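Local coordinates for iron-containing superoxide dismutase B2 (Trypanosoma brucei, PDB 3ESF), which probably converts superoxide radicals into hydrogen peroxide and oxygen at a bound iron ion, as a member of the iron/manganese superoxide dismutase family, at residues Lys53-Ile58 and Ala71-His76; Val118-Ser123 and Cys160-His165; Lys138-His143 and Leu149-Leu154. The protein carries 1 engineered substitution. All coordinates share one frame; numbering follows the deposited sequence.

Contact 1 of 3, residues Lys53-Ile58 and Ala71-His76; sequences KSVEEI and AQIFNH. With FE (Fe (III) ion), chain E.
The F74 ring is met at its edge by the carboxylate of E56: OE2 of E56 lies near the ring plane, 3.4 Å from CE1 of F74. The carboxylate is turned 77° against the ring, so the two flat groups do not stack, and the oxygen points at the weakly positive rim of ring hydrogens. OD1 of N75 also lies at the edge of this ring, in its plane. E56 reaches F74 with its chain extended beyond CG, whose methylene passes 4.0 Å from CD1 of F74.

The apolar half of the contact is carried by V55. Its CG1, anti to the backbone N (chi1 167°), comes up against the CB of F74 at 3.9 Å, while the other branch, CG2, meets CG2 of I73 at 4.1 Å. V55 thus sits between two consecutive side chains of the longer helix, with no hydrogen bond crossing the interface. This joins the first turn of helix 55-61 to the middle of helix 64-81, two successive helices of the alpha-hairpin domain. The start of the shorter helix is fixed by a capping box: OG of S54 accepts from N of E57, and N of S54 donates a hydrogen bond to OE1 of E57, approaching from above the carboxylate plane.

On the far side of helix 64-81 the ring of H76 turns its NE2 to the iron, at 2.2 Å. Its ND1 donates to the backbone O of Q72 (2.6 Å), almost in the ring plane. This bond, one turn back along the helix, fixes the rotation of the imidazole. Backbone N of H76 reaches the same oxygen from the opposite face of its plane. H28, D161, H165 and a water complete the metal site.

Contact 2 of 3, residues Val118-Ser123 and Cys160-His165; sequences VGHFGS and CDVWEH. With FE (Fe (III) ion), chain E.
The backbones of S123 and W163 come within 4.4 Å, CA to CA, after 118-123 has left helix 106-119 at H120 and turned through G122, whose phi is positive (72°). S123 lays its CB over the face of the W163 indole, 3.5 Å from the centroid of the five-membered ring and 12° off the normal, a close CH-pi contact. The opposite face of the same indole carries the iron-bound water, offset toward the rim, so the ring lies as a flat wall between S123 and the metal. Its NE1 bonds to the backbone O of D144. Beside this pair, CG2 of V162 packs against CB of H120 at 3.9 Å.

Water bridges the backbones: one molecule donates to both O of G122 and O of V162, at 2.8 and 2.7 Å respectively. Another links OG of S123 to N of E164, and that hydroxyl also bonds S123 of the second subunit.

D161 uses its two oxygens differently. OD2 binds the iron at 2.0 Å, whereas OD1 accepts from N of W163 in an Asx turn. H165 adds its NE2 at 2.1 Å, and its ND1 bonds E164 of the second subunit. The run D161-V162-W163-E164-H165 is the metal-binding signature of iron/manganese superoxide dismutases, and the reciprocal E164-H165 pairs form the double bridge that joins the two active sites of the dimer.

Contact 3 of 3, residues Lys138-His143 and Leu149-Leu154; sequences KVFQTH and LTEADL
L154 reaches F140 and K138 through the two branches of its side chain. From CB the chain runs to CG, where it forks. CD1 settles over the centre of the F140 ring, 3.7 Å from the centroid and 10° off the normal; with all six ring carbons at similar range, this is a CH-pi contact over the face. CD2 turns to the aliphatic end of K138 and touches its CE at 3.7 Å, the extended lysine lying at about a right angle to the leucine.

E151 comes to the same phenyl from its edge. Its chain is bent at chi2 (-81°), which folds the carboxylate back toward the ring, and OE2 stops 3.9 Å from CZ of F140 with the two planes 78° apart. The CG of E151 touches CZ as well, at 4.0 Å. Ring face and ring edge are therefore taken by two residues that stand at the ends of one type I beta turn, E151 to L154.

That turn leads into strand 154-161, while K138 and F140 belong to strand 137-143. Both strands are outer members of the antiparallel sheet, with 124-131 between them: K138 and F140 are hydrogen-bonded through their backbones to V129 and W127. The side chains thus meet across the middle strand, away from the iron site, in the three-stranded antiparallel sheet of the C-terminal domain.

Contact 1 comes first along the chain and lies in the helical hairpin domain, whereas contacts 2 and 3 share the C-terminal domain and its antiparallel sheet, the segments of contact 3 both falling between those of contact 2. Centres of contacts 1 and 2 are about 19 Å apart, yet the two domains join at the iron, to which each contributes ligands. Contacts 1 and 3 (about 14 Å between centres) meet where L149 packs on F74 and E56. Contacts 2 and 3 (about 16 Å) are joined by H120, whose ring bonds Q141 and H143. The metal site thus forms at a domain boundary, with further packing between the domains through L149.

Contact 1 of 3, residues Lys53-Ile58 and Ala71-His76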
loop_
_atom_site.group_PDB
_atom_site.type_symbol
_atom_site.label_atom_id
_atom_site.label_comp_id
_atom_site.label_asym_id
_atom_site.label_seq_id
_atom_site.Cartn_x
_atom_site.Cartn_y
_atom_site.Cartn_z
ATOM N N LYS A 53 1.431 -13.683 25.120
ATOM C CA LYS A 53 0.833 -12.346 25.062
ATOM C C LYS A 53 -0.391 -12.349 24.173
ATOM O O LYS A 53 -0.424 -13.034 23.148
ATOM C CB LYS A 53 1.809 -11.313 24.509
ATOM C CG LYS A 53 3.066 -11.108 25.332
ATOM C CD LYS A 53 3.931 -10.001 24.770
ATOM C CE LYS A 53 5.161 -9.821 25.656
ATOM N NZ LYS A 53 5.820 -8.525 25.372
ATOM N N SER A 54 -1.395 -11.569 24.562
ATOM C CA SER A 54 -2.524 -11.286 23.673
ATOM C C SER A 54 -2.076 -10.389 22.506
ATOM O O SER A 54 -1.064 -9.681 22.599
ATOM C CB SER A 54 -3.659 -10.628 24.434
ATOM O OG SER A 54 -3.375 -9.276 24.688
ATOM N N VAL A 55 -2.833 -10.425 21.414
ATOM C CA VAL A 55 -2.645 -9.504 20.288
ATOM C C VAL A 55 -2.645 -8.021 20.760
ATOM O O VAL A 55 -1.796 -7.236 20.352
ATOM C CB VAL A 55 -3.690 -9.821 19.162
ATOM C CG1 VAL A 55 -3.771 -8.737 18.103
ATOM C CG2 VAL A 55 -3.377 -11.214 18.501
ATOM N N GLU A 56 -3.576 -7.666 21.657
ATOM C CA GLU A 56 -3.640 -6.301 22.197
ATOM C C GLU A 56 -2.420 -5.920 23.031
ATOM O O GLU A 56 -1.912 -4.804 22.908
ATOM C CB GLU A 56 -4.932 -6.078 22.976
ATOM C CG GLU A 56 -6.140 -6.052 22.049
ATOM C CD GLU A 56 -7.425 -5.642 22.727
ATOM O OE1 GLU A 56 -7.383 -5.066 23.839
ATOM O OE2 GLU A 56 -8.490 -5.911 22.133
ATOM N N GLU A 57 -1.971 -6.855 23.879
ATOM C CA GLU A 57 -0.742 -6.698 24.662
ATOM C C GLU A 57 0.459 -6.462 23.717
ATOM O O GLU A 57 1.277 -5.574 23.962
ATOM C CB GLU A 57 -0.512 -7.908 25.612
ATOM C CG GLU A 57 -1.521 -7.971 26.821
ATOM C CD GLU A 57 -1.702 -9.364 27.491
ATOM O OE1 GLU A 57 -0.977 -10.338 27.183
ATOM O OE2 GLU A 57 -2.609 -9.484 28.344
ATOM N N ILE A 58 0.534 -7.230 22.634
ATOM C CA ILE A 58 1.607 -7.038 21.625
ATOM C C ILE A 58 1.580 -5.629 20.989
ATOM O O ILE A 58 2.592 -4.923 20.958
ATOM C CB ILE A 58 1.597 -8.132 20.518
ATOM C CG1 ILE A 58 1.938 -9.513 21.091
ATOM C CG2 ILE A 58 2.607 -7.778 19.398
ATOM C CD1 ILE A 58 1.490 -10.667 20.240
ATOM N N ALA A 71 -0.840 -5.943 15.098
ATOM C CA ALA A 71 -1.654 -4.789 14.714
ATOM C C ALA A 71 -2.577 -5.094 13.537
ATOM O O ALA A 71 -3.765 -4.787 13.585
ATOM C CB ALA A 71 -0.756 -3.582 14.400
ATOM N N GLN A 72 -2.023 -5.679 12.477
ATOM C CA GLN A 72 -2.835 -6.096 11.332
ATOM C C GLN A 72 -3.871 -7.152 11.682
ATOM O O GLN A 72 -4.958 -7.143 11.124
ATOM C CB GLN A 72 -1.967 -6.588 10.184
ATOM C CG GLN A 72 -1.187 -5.481 9.497
ATOM C CD GLN A 72 -2.064 -4.543 8.707
ATOM O OE1 GLN A 72 -2.569 -3.564 9.237
ATOM N NE2 GLN A 72 -2.241 -4.834 7.423
ATOM N N ILE A 73 -3.534 -8.069 12.589
ATOM C CA ILE A 73 -4.515 -9.035 13.072
ATOM C C ILE A 73 -5.737 -8.356 13.736
ATOM O O ILE A 73 -6.889 -8.656 13.411
ATOM C CB ILE A 73 -3.852 -10.118 13.981
ATOM C CG1 ILE A 73 -2.890 -10.977 13.127
ATOM C CG2 ILE A 73 -4.923 -11.011 14.685
ATOM C CD1 ILE A 73 -1.848 -11.733 13.934
ATOM N N PHE A 74 -5.471 -7.463 14.672
ATOM C CA PHE A 74 -6.538 -6.732 15.352
ATOM C C PHE A 74 -7.317 -5.842 14.373
ATOM O O PHE A 74 -8.549 -5.826 14.415
ATOM C CB PHE A 74 -5.939 -5.921 16.492
ATOM C CG PHE A 74 -6.889 -5.007 17.140
ATOM C CD1 PHE A 74 -7.453 -5.345 18.377
ATOM C CD2 PHE A 74 -7.252 -3.807 16.531
ATOM C CE1 PHE A 74 -8.361 -4.484 18.999
ATOM C CE2 PHE A 74 -8.177 -2.954 17.140
ATOM C CZ PHE A 74 -8.719 -3.280 18.380
ATOM N N ASN A 75 -6.601 -5.130 13.490
ATOM C CA ASN A 75 -7.222 -4.211 12.530
ATOM C C ASN A 75 -8.194 -4.959 11.618
ATOM O O ASN A 75 -9.270 -4.475 11.363
ATOM C CB ASN A 75 -6.180 -3.474 11.670
ATOM C CG ASN A 75 -5.372 -2.458 12.454
ATOM O OD1 ASN A 75 -5.698 -2.100 13.594
ATOM N ND2 ASN A 75 -4.311 -1.987 11.848
ATOM N N HIS A 76 -7.788 -6.122 11.107
ATOM C CA HIS A 76 -8.654 -6.926 10.235
ATOM C C HIS A 76 -9.837 -7.518 10.958
ATOM O O HIS A 76 -10.925 -7.590 10.411
ATOM C CB HIS A 76 -7.850 -8.032 9.553
ATOM C CG HIS A 76 -6.987 -7.523 8.448
ATOM N ND1 HIS A 76 -5.766 -6.926 8.676
ATOM C CD2 HIS A 76 -7.213 -7.436 7.118
ATOM C CE1 HIS A 76 -5.266 -6.516 7.526
ATOM N NE2 HIS A 76 -6.135 -6.791 6.569
HETATM FE FE FE E . -6.253 -5.860 4.627
HETATM O O HOH W 1 -4.819 -4.434 5.324
#

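Contact 2 of 3, residues Val118-Ser123 and Cys160-His165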
loop_
_atom_site.group_PDB
_atom_site.type_symbol
_atom_site.label_atom_id
_atom_site.label_comp_id
_atom_site.label_asym_id
_atom_site.label_seq_id
_atom_site.Cartn_x
_atom_site.Cartn_y
_atom_site.Cartn_z
ATOM N N VAL A 118 -10.677 7.898 1.222
ATOM C CA VAL A 118 -10.373 8.072 -0.204
ATOM C C VAL A 118 -9.039 8.770 -0.343
ATOM O O VAL A 118 -8.242 8.445 -1.222
ATOM C CB VAL A 118 -11.508 8.826 -0.925
ATOM C CG1 VAL A 118 -11.078 9.318 -2.322
ATOM C CG2 VAL A 118 -12.743 7.926 -1.035
ATOM N N GLY A 119 -8.763 9.688 0.566
ATOM C CA GLY A 119 -7.532 10.466 0.469
ATOM C C GLY A 119 -6.284 9.793 1.002
ATOM O O GLY A 119 -5.190 10.258 0.712
ATOM N N HIS A 120 -6.404 8.717 1.785
ATOM C CA HIS A 120 -5.208 8.138 2.409
ATOM C C HIS A 120 -4.194 7.707 1.340
ATOM O O HIS A 120 -4.558 6.970 0.440
ATOM C CB HIS A 120 -5.539 6.954 3.333
ATOM C CG HIS A 120 -4.388 6.529 4.197
ATOM N ND1 HIS A 120 -4.140 7.100 5.431
ATOM C CD2 HIS A 120 -3.395 5.626 3.989
ATOM C CE1 HIS A 120 -3.041 6.564 5.943
ATOM N NE2 HIS A 120 -2.580 5.658 5.094
ATOM N N PHE A 121 -2.942 8.174 1.440
ATOM C CA PHE A 121 -1.921 7.835 0.449
ATOM C C PHE A 121 -1.130 6.586 0.882
ATOM O O PHE A 121 -0.666 6.491 2.029
ATOM C CB PHE A 121 -0.983 9.021 0.194
ATOM C CG PHE A 121 -0.036 8.807 -0.961
ATOM C CD1 PHE A 121 -0.466 9.011 -2.280
ATOM C CD2 PHE A 121 1.292 8.359 -0.735
ATOM C CE1 PHE A 121 0.420 8.790 -3.357
ATOM C CE2 PHE A 121 2.148 8.146 -1.794
ATOM C CZ PHE A 121 1.710 8.358 -3.102
ATOM N N GLY A 122 -0.984 5.637 -0.041
ATOM C CA GLY A 122 -0.376 4.337 0.270
ATOM C C GLY A 122 -1.301 3.482 1.122
ATOM O O GLY A 122 -2.535 3.640 1.080
ATOM N N SER A 123 -0.697 2.554 1.873
ATOM C CA SER A 123 -1.437 1.548 2.626
ATOM C C SER A 123 -1.845 2.112 3.983
ATOM O O SER A 123 -0.994 2.712 4.687
ATOM C CB SER A 123 -0.591 0.258 2.824
ATOM O OG SER A 123 -0.099 -0.261 1.584
ATOM N N CYS A 160 -12.388 1.120 8.192
ATOM C CA CYS A 160 -12.363 0.669 6.805
ATOM C C CYS A 160 -10.898 0.496 6.333
ATOM O O CYS A 160 -10.117 1.471 6.349
ATOM C CB CYS A 160 -13.098 1.690 5.921
ATOM S SG CYS A 160 -13.072 1.291 4.159
ATOM N N ASP A 161 -10.543 -0.736 5.938
ATOM C CA ASP A 161 -9.234 -1.071 5.361
ATOM C C ASP A 161 -9.129 -0.399 4.015
ATOM O O ASP A 161 -10.022 -0.578 3.184
ATOM C CB ASP A 161 -9.122 -2.624 5.168
ATOM C CG ASP A 161 -7.719 -3.102 4.881
ATOM O OD1 ASP A 161 -6.787 -2.284 4.832
ATOM O OD2 ASP A 161 -7.507 -4.351 4.752
ATOM N N VAL A 162 -8.067 0.384 3.794
ATOM C CA VAL A 162 -7.833 0.991 2.451
ATOM C C VAL A 162 -6.482 0.598 1.824
ATOM O O VAL A 162 -6.025 1.217 0.858
ATOM C CB VAL A 162 -8.062 2.522 2.421
ATOM C CG1 VAL A 162 -9.469 2.855 2.840
ATOM C CG2 VAL A 162 -7.005 3.287 3.288
ATOM N N TRP A 163 -5.823 -0.428 2.376
ATOM C CA TRP A 163 -4.795 -1.140 1.613
ATOM C C TRP A 163 -5.451 -1.602 0.307
ATOM O O TRP A 163 -6.615 -2.038 0.319
ATOM C CB TRP A 163 -4.332 -2.403 2.356
ATOM C CG TRP A 163 -3.409 -2.187 3.534
ATOM C CD1 TRP A 163 -3.643 -1.420 4.665
ATOM C CD2 TRP A 163 -2.122 -2.792 3.718
ATOM N NE1 TRP A 163 -2.552 -1.508 5.516
ATOM C CE2 TRP A 163 -1.611 -2.337 4.959
ATOM C CE3 TRP A 163 -1.353 -3.678 2.952
ATOM C CZ2 TRP A 163 -0.346 -2.744 5.455
ATOM C CZ3 TRP A 163 -0.104 -4.073 3.431
ATOM C CH2 TRP A 163 0.378 -3.621 4.688
ATOM N N GLU A 164 -4.689 -1.567 -0.782
ATOM C CA GLU A 164 -5.185 -1.901 -2.087
ATOM C C GLU A 164 -5.770 -3.310 -2.172
ATOM O O GLU A 164 -6.712 -3.514 -2.923
ATOM C CB GLU A 164 -4.141 -1.654 -3.176
ATOM C CG GLU A 164 -4.011 -0.173 -3.459
ATOM C CD GLU A 164 -2.846 0.219 -4.351
ATOM O OE1 GLU A 164 -1.818 -0.460 -4.379
ATOM O OE2 GLU A 164 -2.953 1.239 -5.046
ATOM N N HIS A 165 -5.200 -4.266 -1.413
ATOM C CA HIS A 165 -5.719 -5.641 -1.415
ATOM C C HIS A 165 -7.142 -5.789 -0.865
ATOM O O HIS A 165 -7.805 -6.793 -1.148
ATOM C CB HIS A 165 -4.765 -6.618 -0.703
ATOM C CG HIS A 165 -4.696 -6.446 0.781
ATOM N ND1 HIS A 165 -3.511 -6.215 1.444
ATOM C CD2 HIS A 165 -5.657 -6.473 1.730
ATOM C CE1 HIS A 165 -3.741 -6.139 2.743
ATOM N NE2 HIS A 165 -5.043 -6.263 2.938
HETATM FE FE FE E . -6.253 -5.860 4.627
HETATM O O HOH W 2 -3.669 1.622 -0.448
HETATM O O HOH W 3 -1.726 -1.543 -0.200
HETATM O O HOH W 1 -4.819 -4.434 5.324
#

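Contact 3 of 3, residues Lys138-His143 and Leu149-Leu154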
loop_
_atom_site.group_PDB
_atom_site.type_symbol
_atom_site.label_atom_id
_atom_site.label_comp_id
_atom_site.label_asym_id
_atom_site.label_seq_id
_atom_site.Cartn_x
_atom_site.Cartn_y
_atom_site.Cartn_z
ATOM N N LYS A 138 -13.959 11.238 16.769
ATOM C CA LYS A 138 -13.193 11.845 15.690
ATOM C C LYS A 138 -12.896 10.838 14.575
ATOM O O LYS A 138 -12.868 9.638 14.807
ATOM C CB LYS A 138 -11.928 12.518 16.237
ATOM C CG LYS A 138 -10.861 11.624 16.808
ATOM C CD LYS A 138 -9.598 12.461 17.161
ATOM C CE LYS A 138 -8.499 11.592 17.776
ATOM N NZ LYS A 138 -7.146 12.242 17.836
ATOM N N VAL A 139 -12.695 11.343 13.364
ATOM C CA VAL A 139 -12.111 10.533 12.289
ATOM C C VAL A 139 -10.584 10.529 12.464
ATOM O O VAL A 139 -9.986 11.547 12.805
ATOM C CB VAL A 139 -12.489 11.069 10.910
ATOM C CG1 VAL A 139 -11.885 10.192 9.834
ATOM C CG2 VAL A 139 -14.032 11.159 10.754
ATOM N N PHE A 140 -9.970 9.365 12.258
ATOM C CA PHE A 140 -8.579 9.172 12.605
ATOM C C PHE A 140 -7.996 8.191 11.599
ATOM O O PHE A 140 -8.603 7.164 11.309
ATOM C CB PHE A 140 -8.503 8.623 14.033
ATOM C CG PHE A 140 -7.115 8.361 14.537
ATOM C CD1 PHE A 140 -6.311 9.394 14.989
ATOM C CD2 PHE A 140 -6.618 7.046 14.589
ATOM C CE1 PHE A 140 -5.038 9.139 15.467
ATOM C CE2 PHE A 140 -5.342 6.786 15.072
ATOM C CZ PHE A 140 -4.552 7.816 15.511
ATOM N N GLN A 141 -6.858 8.531 11.009
ATOM C CA GLN A 141 -6.219 7.607 10.066
ATOM C C GLN A 141 -5.002 6.921 10.710
ATOM O O GLN A 141 -4.296 7.503 11.527
ATOM C CB GLN A 141 -5.763 8.363 8.804
ATOM C CG GLN A 141 -6.902 8.972 8.035
ATOM C CD GLN A 141 -6.435 9.894 6.931
ATOM O OE1 GLN A 141 -5.677 9.503 6.035
ATOM N NE2 GLN A 141 -6.904 11.129 6.976
ATOM N N THR A 142 -4.746 5.682 10.313
ATOM C CA THR A 142 -3.431 5.095 10.541
ATOM C C THR A 142 -2.845 4.636 9.206
ATOM O O THR A 142 -3.579 4.316 8.263
ATOM C CB THR A 142 -3.476 3.934 11.538
ATOM O OG1 THR A 142 -4.340 2.896 11.051
ATOM C CG2 THR A 142 -3.976 4.412 12.907
ATOM N N HIS A 143 -1.527 4.582 9.150
ATOM C CA HIS A 143 -0.798 4.240 7.942
ATOM C C HIS A 143 -0.172 2.860 8.158
ATOM O O HIS A 143 0.246 2.527 9.298
ATOM C CB HIS A 143 0.287 5.283 7.697
ATOM C CG HIS A 143 0.928 5.200 6.343
ATOM N ND1 HIS A 143 0.202 5.205 5.174
ATOM C CD2 HIS A 143 2.232 5.169 5.977
ATOM C CE1 HIS A 143 1.033 5.157 4.140
ATOM N NE2 HIS A 143 2.270 5.132 4.601
ATOM N N LEU A 149 -4.889 1.781 19.217
ATOM C CA LEU A 149 -4.561 1.243 20.558
ATOM C C LEU A 149 -3.202 1.688 21.106
ATOM O O LEU A 149 -2.988 1.629 22.313
ATOM C CB LEU A 149 -4.645 -0.295 20.615
ATOM C CG LEU A 149 -5.933 -1.032 20.273
ATOM C CD1 LEU A 149 -5.782 -2.507 20.684
ATOM C CD2 LEU A 149 -7.136 -0.365 20.910
ATOM N N THR A 150 -2.312 2.151 20.235
ATOM C CA THR A 150 -0.990 2.673 20.670
ATOM C C THR A 150 -1.093 4.103 21.232
ATOM O O THR A 150 -0.133 4.628 21.798
ATOM C CB THR A 150 0.066 2.637 19.530
ATOM O OG1 THR A 150 -0.354 3.477 18.451
ATOM C CG2 THR A 150 0.284 1.179 19.020
ATOM N N GLU A 151 -2.248 4.738 21.017
ATOM C CA GLU A 151 -2.545 6.068 21.571
ATOM C C GLU A 151 -3.325 5.815 22.863
ATOM O O GLU A 151 -4.308 5.064 22.848
ATOM C CB GLU A 151 -3.383 6.896 20.596
ATOM C CG GLU A 151 -2.980 6.821 19.099
ATOM C CD GLU A 151 -1.805 7.727 18.723
ATOM O OE1 GLU A 151 -1.418 8.593 19.556
ATOM O OE2 GLU A 151 -1.266 7.559 17.590
ATOM N N ALA A 152 -2.924 6.441 23.962
ATOM C CA ALA A 152 -3.520 6.141 25.291
ATOM C C ALA A 152 -5.058 6.203 25.394
ATOM O O ALA A 152 -5.704 5.382 26.090
ATOM C CB ALA A 152 -2.874 7.034 26.383
ATOM N N ASP A 153 -5.644 7.185 24.713
ATOM C CA ASP A 153 -6.994 7.631 25.016
ATOM C C ASP A 153 -7.936 7.454 23.843
ATOM O O ASP A 153 -8.957 8.145 23.772
ATOM C CB ASP A 153 -6.950 9.118 25.386
ATOM C CG ASP A 153 -6.013 9.917 24.473
ATOM O OD1 ASP A 153 -5.366 9.296 23.570
ATOM O OD2 ASP A 153 -5.908 11.162 24.670
ATOM N N LEU A 154 -7.578 6.565 22.915
ATOM C CA LEU A 154 -8.397 6.292 21.730
ATOM C C LEU A 154 -9.022 4.904 21.743
ATOM O O LEU A 154 -8.338 3.887 21.918
ATOM C CB LEU A 154 -7.612 6.484 20.423
ATOM C CG LEU A 154 -7.009 7.848 20.072
ATOM C CD1 LEU A 154 -6.599 7.872 18.602
ATOM C CD2 LEU A 154 -7.956 9.028 20.385
#